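PDB 3VUP: beta-1,4-mannanase from Aplysia kurodai, which hydrolyses the beta-1,4-linked mannose backbone of mannans, probably as a digestive enzyme of the common sea hare. Local coordinates for residues 58-63 with 107-112; 157-162 with 218-223; 306-311 with 333-338. All coordinates share one frame; numbering follows the deposited sequence. Where two conformers were deposited one is given.

Interaction 1: residues 58-63 with 107-112; sequences SMRLWI and FPCLWN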
loop_
_atom_site.group_PDB
_atom_site.type_symbol
_atom_site.label_atom_id
_atom_site.label_comp_id
_atom_site.label_asym_id
_atom_site.label_seq_id
_atom_site.Cartn_x
_atom_site.Cartn_y
_atom_site.Cartn_z
ATOM N N SER A 58 6.606 -8.280 -8.096
ATOM C CA SER A 58 5.783 -7.629 -7.056
ATOM C C SER A 58 4.362 -7.386 -7.533
ATOM O O SER A 58 4.200 -6.835 -8.625
ATOM C CB SER A 58 6.347 -6.240 -6.742
ATOM O OG SER A 58 7.528 -6.294 -5.978
ATOM N N MET A 59 3.364 -7.704 -6.713
ATOM C CA MET A 59 1.963 -7.402 -6.997
ATOM C C MET A 59 1.317 -6.737 -5.776
ATOM O O MET A 59 1.327 -7.337 -4.698
ATOM C CB MET A 59 1.214 -8.703 -7.308
ATOM C CG MET A 59 -0.248 -8.539 -7.695
ATOM S SD MET A 59 -0.519 -8.026 -9.398
ATOM C CE MET A 59 -0.447 -9.597 -10.260
ATOM N N ARG A 60 0.740 -5.551 -5.953
ATOM C CA ARG A 60 -0.100 -4.930 -4.934
ATOM C C ARG A 60 -1.547 -5.220 -5.321
ATOM O O ARG A 60 -1.917 -5.100 -6.488
ATOM C CB ARG A 60 0.156 -3.424 -4.888
ATOM C CG ARG A 60 -0.720 -2.656 -3.889
ATOM C CD ARG A 60 -0.172 -1.266 -3.713
ATOM N NE ARG A 60 -0.872 -0.376 -2.788
ATOM C CZ ARG A 60 -1.617 0.669 -3.141
ATOM N NH1 ARG A 60 -1.918 0.906 -4.415
ATOM N NH2 ARG A 60 -2.082 1.478 -2.197
ATOM N N LEU A 61 -2.366 -5.624 -4.354
ATOM C CA LEU A 61 -3.783 -5.872 -4.618
ATOM C C LEU A 61 -4.573 -5.574 -3.354
ATOM O O LEU A 61 -4.040 -5.628 -2.241
ATOM C CB LEU A 61 -4.046 -7.292 -5.130
ATOM C CG LEU A 61 -4.079 -8.456 -4.136
ATOM C CD1 LEU A 61 -4.518 -9.721 -4.852
ATOM C CD2 LEU A 61 -2.730 -8.677 -3.478
ATOM N N TRP A 62 -5.836 -5.219 -3.538
ATOM C CA TRP A 62 -6.615 -4.628 -2.467
ATOM C C TRP A 62 -7.580 -5.637 -1.866
ATOM O O TRP A 62 -8.206 -6.420 -2.585
ATOM C CB TRP A 62 -7.380 -3.416 -2.974
ATOM C CG TRP A 62 -6.545 -2.268 -3.487
ATOM C CD1 TRP A 62 -5.212 -2.246 -3.800
ATOM C CD2 TRP A 62 -7.042 -0.972 -3.777
ATOM N NE1 TRP A 62 -4.850 -0.990 -4.244
ATOM C CE2 TRP A 62 -5.967 -0.191 -4.243
ATOM C CE3 TRP A 62 -8.302 -0.382 -3.662
ATOM C CZ2 TRP A 62 -6.125 1.149 -4.618
ATOM C CZ3 TRP A 62 -8.461 0.929 -4.026
ATOM C CH2 TRP A 62 -7.381 1.685 -4.509
ATOM N N ILE A 63 -7.702 -5.591 -0.540
ATOM C CA ILE A 63 -8.412 -6.612 0.220
ATOM C C ILE A 63 -9.761 -6.110 0.745
ATOM O O ILE A 63 -10.777 -6.307 0.085
ATOM C CB ILE A 63 -7.532 -7.185 1.369
ATOM C CG1 ILE A 63 -6.118 -7.541 0.857
ATOM C CG2 ILE A 63 -8.217 -8.375 2.014
ATOM C CD1 ILE A 63 -6.078 -8.548 -0.270
ATOM N N PHE A 107 1.778 -7.658 -1.929
ATOM C CA PHE A 107 1.566 -6.529 -1.032
ATOM C C PHE A 107 0.068 -6.275 -0.910
ATOM O O PHE A 107 -0.498 -5.495 -1.663
ATOM C CB PHE A 107 2.327 -5.303 -1.557
ATOM C CG PHE A 107 3.815 -5.515 -1.609
ATOM C CD1 PHE A 107 4.621 -5.120 -0.562
ATOM C CD2 PHE A 107 4.396 -6.160 -2.687
ATOM C CE1 PHE A 107 5.989 -5.347 -0.596
ATOM C CE2 PHE A 107 5.768 -6.389 -2.727
ATOM C CZ PHE A 107 6.564 -5.981 -1.682
ATOM N N PRO A 108 -0.592 -6.969 0.027
ATOM C CA PRO A 108 -2.025 -6.741 0.214
ATOM C C PRO A 108 -2.255 -5.357 0.800
ATOM O O PRO A 108 -1.565 -4.959 1.743
ATOM C CB PRO A 108 -2.418 -7.816 1.236
ATOM C CG PRO A 108 -1.303 -8.833 1.191
ATOM C CD PRO A 108 -0.074 -8.019 0.917
ATOM N N CYS A 109 -3.230 -4.642 0.245
ATOM C CA CYS A 109 -3.606 -3.326 0.741
ATOM C C CYS A 109 -4.953 -3.451 1.443
ATOM O O CYS A 109 -5.957 -3.785 0.813
ATOM C CB CYS A 109 -3.675 -2.323 -0.412
ATOM S SG CYS A 109 -4.225 -0.682 0.089
ATOM N N LEU A 110 -4.969 -3.190 2.745
ATOM C CA LEU A 110 -6.140 -3.504 3.559
ATOM C C LEU A 110 -7.329 -2.590 3.279
ATOM O O LEU A 110 -8.419 -3.087 2.998
ATOM C CB LEU A 110 -5.783 -3.478 5.042
ATOM C CG LEU A 110 -4.731 -4.494 5.475
ATOM C CD1 LEU A 110 -4.446 -4.308 6.957
ATOM C CD2 LEU A 110 -5.181 -5.916 5.160
ATOM N N TRP A 111 -7.110 -1.274 3.347
ATOM C CA TRP A 111 -8.192 -0.294 3.330
ATOM C C TRP A 111 -7.991 0.736 2.222
ATOM O O TRP A 111 -6.902 0.852 1.645
ATOM C CB TRP A 111 -8.259 0.434 4.668
ATOM C CG TRP A 111 -8.438 -0.463 5.855
ATOM C CD1 TRP A 111 -7.492 -0.781 6.787
ATOM C CD2 TRP A 111 -9.637 -1.146 6.251
ATOM N NE1 TRP A 111 -8.020 -1.622 7.729
ATOM C CE2 TRP A 111 -9.334 -1.860 7.425
ATOM C CE3 TRP A 111 -10.928 -1.242 5.717
ATOM C CZ2 TRP A 111 -10.281 -2.640 8.091
ATOM C CZ3 TRP A 111 -11.867 -2.017 6.381
ATOM C CH2 TRP A 111 -11.536 -2.708 7.550
ATOM N N ASN A 112 -9.041 1.506 1.944
ATOM C CA ASN A 112 -9.006 2.515 0.896
ATOM C C ASN A 112 -9.746 3.769 1.352
ATOM O O ASN A 112 -10.853 3.678 1.893
ATOM C CB ASN A 112 -9.689 1.966 -0.360
ATOM C CG ASN A 112 -9.678 2.941 -1.521
ATOM O OD1 ASN A 112 -8.751 3.740 -1.666
ATOM N ND2 ASN A 112 -10.707 2.869 -2.371
#
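A cysteine sulfur sits over the face of a tryptophan here: SG of C109 lies 4.4 Å from the centroid of the five-membered ring of W62, only 13° off the ring normal. The two residues are paired on adjacent parallel strands, 58-65 and 105-112, of the eight-stranded TIM barrel, and their side chains point to the barrel interior, as do those of R60 and F107. SG is anti to its own backbone N, while CD1 of W62 rests against CB of C109.

The far end of the indole reaches N112, whose amide crosses it obliquely, the planes 53° apart, with CZ3 of W62 3.4 Å from ND2 of N112. OD1 of N112 is held by N161. R60 runs extended from CG to NE, so its guanidinium lies beside SG and has the indole NE1 of W62 over one face; D158 and E293 form salt bridges with it, and N22 and N161 add hydrogen bonds. A bound Tris, probably from the crystallisation liquor, lies beside W62, consistent with a pocket here.

Where the chain turns a corner, I63 lies alongside P108, pointing the same way, with its CG1 against CB of P108. Four backbone hydrogen bonds join the strands; three lie in the plane of the acceptor carbonyl, whereas N of L61 approaches O of F107 from 41° above it, at 3.3 Å.

Interaction 2: residues 157-162 with 218-223; sequences WDLMNE and ALVTMG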
loop_
_atom_site.group_PDB
_atom_site.type_symbol
_atom_site.label_atom_id
_atom_site.label_comp_id
_atom_site.label_asym_id
_atom_site.label_seq_id
_atom_site.Cartn_x
_atom_site.Cartn_y
_atom_site.Cartn_z
ATOM N N TRP A 157 2.573 -5.588 4.182
ATOM C CA TRP A 157 1.187 -5.177 4.350
ATOM C C TRP A 157 1.073 -3.675 4.133
ATOM O O TRP A 157 1.763 -2.904 4.790
ATOM C CB TRP A 157 0.703 -5.502 5.766
ATOM C CG TRP A 157 0.649 -6.968 6.079
ATOM C CD1 TRP A 157 1.577 -7.697 6.777
ATOM C CD2 TRP A 157 -0.391 -7.890 5.717
ATOM N NE1 TRP A 157 1.176 -9.005 6.870
ATOM C CE2 TRP A 157 -0.024 -9.154 6.229
ATOM C CE3 TRP A 157 -1.598 -7.771 5.014
ATOM C CZ2 TRP A 157 -0.819 -10.293 6.058
ATOM C CZ3 TRP A 157 -2.384 -8.906 4.836
ATOM C CH2 TRP A 157 -1.991 -10.150 5.360
ATOM N N ASP A 158 0.220 -3.268 3.199
ATOM C CA ASP A 158 -0.076 -1.857 2.970
ATOM C C ASP A 158 -1.376 -1.575 3.730
ATOM O O ASP A 158 -2.438 -2.095 3.383
ATOM C CB ASP A 158 -0.223 -1.610 1.466
ATOM C CG ASP A 158 -0.625 -0.180 1.110
ATOM O OD1 ASP A 158 -1.088 0.572 1.993
ATOM O OD2 ASP A 158 -0.514 0.162 -0.098
ATOM N N LEU A 159 -1.296 -0.761 4.777
ATOM C CA LEU A 159 -2.466 -0.546 5.625
ATOM C C LEU A 159 -3.603 0.177 4.931
ATOM O O LEU A 159 -4.766 -0.072 5.222
ATOM C CB LEU A 159 -2.087 0.247 6.867
ATOM C CG LEU A 159 -1.033 -0.387 7.762
ATOM C CD1 LEU A 159 -0.868 0.455 9.007
ATOM C CD2 LEU A 159 -1.394 -1.818 8.126
ATOM N N MET A 160 -3.279 1.114 4.052
ATOM C CA MET A 160 -4.318 1.954 3.491
ATOM C C MET A 160 -3.893 2.645 2.226
ATOM O O MET A 160 -2.833 3.286 2.150
ATOM C CB MET A 160 -4.765 3.009 4.500
ATOM C CG MET A 160 -5.920 3.890 4.009
ATOM S SD MET A 160 -6.592 4.976 5.278
ATOM C CE MET A 160 -8.195 4.232 5.520
ATOM N N ASN A 161 -4.761 2.544 1.232
ATOM C CA ASN A 161 -4.612 3.328 0.031
ATOM C C ASN A 161 -5.106 4.757 0.204
ATOM O O ASN A 161 -6.290 4.985 0.465
ATOM C CB ASN A 161 -5.388 2.701 -1.111
ATOM C CG ASN A 161 -5.135 3.423 -2.395
ATOM O OD1 ASN A 161 -4.021 3.383 -2.911
ATOM N ND2 ASN A 161 -6.131 4.145 -2.894
ATOM N N GLU A 162 -4.184 5.703 0.055
ATOM C CA GLU A 162 -4.489 7.132 -0.050
ATOM C C GLU A 162 -5.405 7.682 1.055
ATOM O O GLU A 162 -6.508 8.157 0.773
ATOM C CB GLU A 162 -5.050 7.441 -1.441
ATOM C CG GLU A 162 -4.065 6.994 -2.524
ATOM C CD GLU A 162 -4.401 7.450 -3.934
ATOM O OE1 GLU A 162 -5.535 7.924 -4.182
ATOM O OE2 GLU A 162 -3.508 7.317 -4.813
ATOM N N ALA A 218 7.311 -9.298 9.501
ATOM C CA ALA A 218 6.562 -8.680 8.412
ATOM C C ALA A 218 6.909 -7.207 8.249
ATOM O O ALA A 218 7.249 -6.524 9.216
ATOM C CB ALA A 218 5.063 -8.846 8.639
ATOM N N LEU A 219 6.798 -6.724 7.019
ATOM C CA LEU A 219 6.988 -5.313 6.723
ATOM C C LEU A 219 5.647 -4.627 6.539
ATOM O O LEU A 219 4.684 -5.245 6.067
ATOM C CB LEU A 219 7.831 -5.137 5.459
ATOM C CG LEU A 219 9.198 -5.832 5.453
ATOM C CD1 LEU A 219 9.906 -5.601 4.121
ATOM C CD2 LEU A 219 10.059 -5.358 6.613
ATOM N N VAL A 220 5.603 -3.342 6.885
ATOM C CA VAL A 220 4.372 -2.569 6.816
ATOM C C VAL A 220 4.624 -1.240 6.103
ATOM O O VAL A 220 5.649 -0.566 6.332
ATOM C CB VAL A 220 3.782 -2.317 8.233
ATOM C CG1 VAL A 220 2.447 -1.583 8.136
ATOM C CG2 VAL A 220 3.598 -3.635 8.962
ATOM N N THR A 221 3.680 -0.873 5.239
ATOM C CA THR A 221 3.727 0.393 4.518
ATOM C C THR A 221 2.303 0.971 4.436
ATOM O O THR A 221 1.361 0.421 5.015
ATOM C CB THR A 221 4.333 0.197 3.101
ATOM O OG1 THR A 221 4.597 1.467 2.490
ATOM C CG2 THR A 221 3.403 -0.600 2.213
ATOM N N MET A 222 2.172 2.071 3.701
ATOM C CA MET A 222 0.903 2.736 3.444
ATOM C C MET A 222 1.143 3.582 2.198
ATOM O O MET A 222 2.201 4.200 2.057
ATOM C CB MET A 222 0.485 3.562 4.669
ATOM C CG MET A 222 -0.719 4.472 4.479
ATOM S SD MET A 222 -0.274 6.034 3.669
ATOM C CE MET A 222 1.007 6.600 4.786
ATOM N N GLY A 223 0.183 3.596 1.278
ATOM C CA GLY A 223 0.359 4.282 0.010
ATOM C C GLY A 223 -0.232 5.683 -0.021
ATOM O O GLY A 223 -1.456 5.847 -0.055
#
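Backbone hydrogen bonds dominate this pairing. N of W157 binds O of L219 at 2.9 Å, and O of W157 accepts N of T221, both bonds straight and in the carbonyl plane. N of L159 reaches O of T221 from above its carbonyl plane. Beyond D158 the register slips by one in a beta bulge, after which N of G223 bonds to O of M160 and N of E162 meets O of G223 at 2.7 Å, nearly along the C=O axis.

D158 supplies a side-chain acceptor at the bulge. With CG anti to the backbone N (chi1 176°), it brings OD1 to where it accepts weak bonds from N of M160 and from N of G223 on the neighbouring strand (3.4 Å). OD2 is held by R60 and Q260. Replacing D158 with an alanine would probably loosen the bulge and leave R60 less firmly placed, since both weak bonds and the salt bridge would go.

Strands 157-161 and 220-224 are the fourth and fifth of the TIM barrel, and the carboxyl end of the former opens on a pocket where N161 and E162 hydrogen-bond a bound Tris. An Asn-Glu pair at and just beyond the end of this strand is consistent with clan GH-A, so the glutamate is probably the acid/base; its OE2 also bonds H262.

V220, on the face of W157, meets L159: the side chains cross obliquely, CG of L159 3.7 Å from CG1 of V220. In the loop before strand 220-224, CB of A218 meets the indole edge of W157 at CD1.

Interaction 3: residues 306-311 with 333-338; sequences QMFNYV and KGITNI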
loop_
_atom_site.group_PDB
_atom_site.type_symbol
_atom_site.label_atom_id
_atom_site.label_comp_id
_atom_site.label_asym_id
_atom_site.label_seq_id
_atom_site.Cartn_x
_atom_site.Cartn_y
_atom_site.Cartn_z
ATOM N N GLN A 306 9.751 4.642 -20.165
ATOM C CA GLN A 306 10.492 5.743 -19.571
ATOM C C GLN A 306 10.182 5.872 -18.087
ATOM O O GLN A 306 11.071 6.205 -17.296
ATOM C CB GLN A 306 10.211 7.056 -20.297
ATOM C CG GLN A 306 10.922 7.131 -21.637
ATOM C CD GLN A 306 10.467 8.305 -22.471
ATOM O OE1 GLN A 306 9.308 8.705 -22.426
ATOM N NE2 GLN A 306 11.383 8.867 -23.238
ATOM N N MET A 307 8.929 5.617 -17.711
ATOM C CA MET A 307 8.530 5.754 -16.313
ATOM C C MET A 307 9.202 4.697 -15.438
ATOM O O MET A 307 9.765 5.026 -14.398
ATOM C CB MET A 307 7.004 5.722 -16.175
ATOM C CG MET A 307 6.328 6.875 -16.899
ATOM S SD MET A 307 4.544 6.912 -16.723
ATOM C CE MET A 307 4.398 7.714 -15.130
ATOM N N PHE A 308 9.152 3.433 -15.851
ATOM C CA PHE A 308 9.817 2.382 -15.078
ATOM C C PHE A 308 11.318 2.635 -14.963
ATOM O O PHE A 308 11.908 2.487 -13.888
ATOM C CB PHE A 308 9.552 0.999 -15.669
ATOM C CG PHE A 308 8.291 0.350 -15.153
ATOM C CD1 PHE A 308 8.297 -0.381 -13.971
ATOM C CD2 PHE A 308 7.096 0.476 -15.841
ATOM C CE1 PHE A 308 7.142 -0.982 -13.498
ATOM C CE2 PHE A 308 5.940 -0.122 -15.372
ATOM C CZ PHE A 308 5.961 -0.848 -14.203
ATOM N N ASN A 309 11.947 3.045 -16.064
ATOM C CA ASN A 309 13.375 3.369 -16.041
ATOM C C ASN A 309 13.652 4.555 -15.132
ATOM O O ASN A 309 14.633 4.557 -14.390
ATOM C CB ASN A 309 13.910 3.616 -17.455
ATOM C CG ASN A 309 14.224 2.328 -18.181
ATOM O OD1 ASN A 309 15.334 1.827 -18.110
ATOM N ND2 ASN A 309 13.237 1.771 -18.861
ATOM N N TYR A 310 12.795 5.571 -15.195
ATOM C CA TYR A 310 12.991 6.755 -14.368
ATOM C C TYR A 310 13.032 6.361 -12.894
ATOM O O TYR A 310 13.925 6.767 -12.150
ATOM C CB TYR A 310 11.904 7.810 -14.613
ATOM C CG TYR A 310 12.224 9.086 -13.883
ATOM C CD1 TYR A 310 11.949 9.219 -12.531
ATOM C CD2 TYR A 310 12.866 10.138 -14.524
ATOM C CE1 TYR A 310 12.294 10.358 -11.843
ATOM C CE2 TYR A 310 13.204 11.296 -13.844
ATOM C CZ TYR A 310 12.921 11.397 -12.500
ATOM O OH TYR A 310 13.268 12.546 -11.834
ATOM N N VAL A 311 12.054 5.578 -12.461
ATOM C CA VAL A 311 11.996 5.193 -11.061
ATOM C C VAL A 311 13.265 4.433 -10.670
ATOM O O VAL A 311 13.900 4.735 -9.657
ATOM C CB VAL A 311 10.738 4.351 -10.751
ATOM C CG1 VAL A 311 10.749 3.902 -9.317
ATOM C CG2 VAL A 311 9.471 5.141 -11.042
ATOM N N LYS A 333 5.425 -3.921 -20.875
ATOM C CA LYS A 333 6.588 -3.525 -21.655
ATOM C C LYS A 333 7.633 -2.854 -20.785
ATOM O O LYS A 333 8.832 -3.075 -20.955
ATOM C CB LYS A 333 6.194 -2.508 -22.723
ATOM C CG LYS A 333 5.189 -2.986 -23.725
ATOM C CD LYS A 333 4.823 -1.876 -24.696
ATOM C CE LYS A 333 5.992 -1.525 -25.600
ATOM N NZ LYS A 333 5.648 -0.416 -26.526
ATOM N N GLY A 334 7.182 -2.011 -19.865
ATOM C CA GLY A 334 8.107 -1.331 -18.980
ATOM C C GLY A 334 8.734 -2.268 -17.971
ATOM O O GLY A 334 9.930 -2.192 -17.698
ATOM N N ILE A 335 7.914 -3.149 -17.407
ATOM C CA ILE A 335 8.391 -4.180 -16.498
ATOM C C ILE A 335 9.460 -5.047 -17.177
ATOM O O ILE A 335 10.523 -5.298 -16.607
ATOM C CB ILE A 335 7.203 -5.026 -16.008
ATOM C CG1 ILE A 335 6.285 -4.166 -15.133
ATOM C CG2 ILE A 335 7.673 -6.269 -15.272
ATOM C CD1 ILE A 335 4.915 -4.756 -14.922
ATOM N N THR A 336 9.196 -5.474 -18.407
ATOM C CA THR A 336 10.157 -6.283 -19.147
ATOM C C THR A 336 11.445 -5.517 -19.419
ATOM O O THR A 336 12.539 -6.069 -19.324
ATOM C CB THR A 336 9.542 -6.789 -20.464
ATOM O OG1 THR A 336 8.468 -7.692 -20.171
ATOM C CG2 THR A 336 10.578 -7.504 -21.304
ATOM N N ASN A 337 11.327 -4.234 -19.736
ATOM C CA ASN A 337 12.503 -3.474 -20.128
ATOM C C ASN A 337 13.537 -3.358 -19.015
ATOM O O ASN A 337 14.740 -3.371 -19.280
ATOM C CB ASN A 337 12.116 -2.091 -20.633
ATOM C CG ASN A 337 13.298 -1.338 -21.175
ATOM O OD1 ASN A 337 13.867 -0.483 -20.504
ATOM N ND2 ASN A 337 13.703 -1.680 -22.388
ATOM N N ILE A 338 13.075 -3.257 -17.774
ATOM C CA ILE A 338 13.999 -3.049 -16.662
ATOM C C ILE A 338 14.416 -4.333 -15.956
ATOM O O ILE A 338 15.219 -4.278 -15.040
ATOM C CB ILE A 338 13.468 -2.031 -15.605
ATOM C CG1 ILE A 338 12.253 -2.581 -14.854
ATOM C CG2 ILE A 338 13.175 -0.674 -16.238
ATOM C CD1 ILE A 338 11.955 -1.822 -13.563
#
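Two helices of the outer layer of the TIM barrel, 304-313 and 324-338, pack here; the axes of segments 306-311 and 333-338 approach to 8.5 Å and cross at -44°. The tight side faces the barrel and is centred on F308. Its ring lies against the backbone of the other helix, with N of I335 4.0 Å above the ring plane and over its centre. CD2 of F308 comes 3.8 Å from CA of G334; a side chain there would run into the ring, so the glycine lets phenylalanine and helix come together. CZ of F308 touches CG1 of I335 at 3.5 Å, the two side chains lying alongside and pointing the same way, while I338 crosses the phenylalanine at about a right angle and brings CD1 to within 4.0 Å of CD1 of F308. Beneath this cluster F308 meets A319 and S321 of strand 318-322, and F294 meets its ring edge-to-face; I335 and I338 rest on S19 of strand 18-22, so the contact bridges the last and first barrel strands.

Toward solvent the packing thins to one polar link between the side chains of N309 and N337, the latter exposed. Their amide planes are 60° apart. N309 and I338 slide past each other in opposite directions, CG2 of I338 beside the amide. ND2 of N309, which also binds O of T305, donates to OD1 of N337 at 2.9 Å in a nearly straight bond, lying 28° above the acceptor's carbonyl plane.

Interactions 1 and 2 belong to the core of the barrel and join consecutive pairs of parallel strands, with 105-112 and 157-161 adjacent in the sheet. Their centres are 8 Å apart and they touch directly: NE of R60 makes a salt bridge with OD2 of D158 at 2.8 Å, and CH2 of W62 packs on ND2 of N161, so the two share one continuous barrel interior of charged and aromatic groups. Interaction 3 lies in the helical layer, its centre 21 Å and 23 Å from those of interactions 1 and 2, and touches neither. Main-chain bonds and buried charges dominate the strand contacts, whereas side-chain packing and one amide-amide bond join the helices.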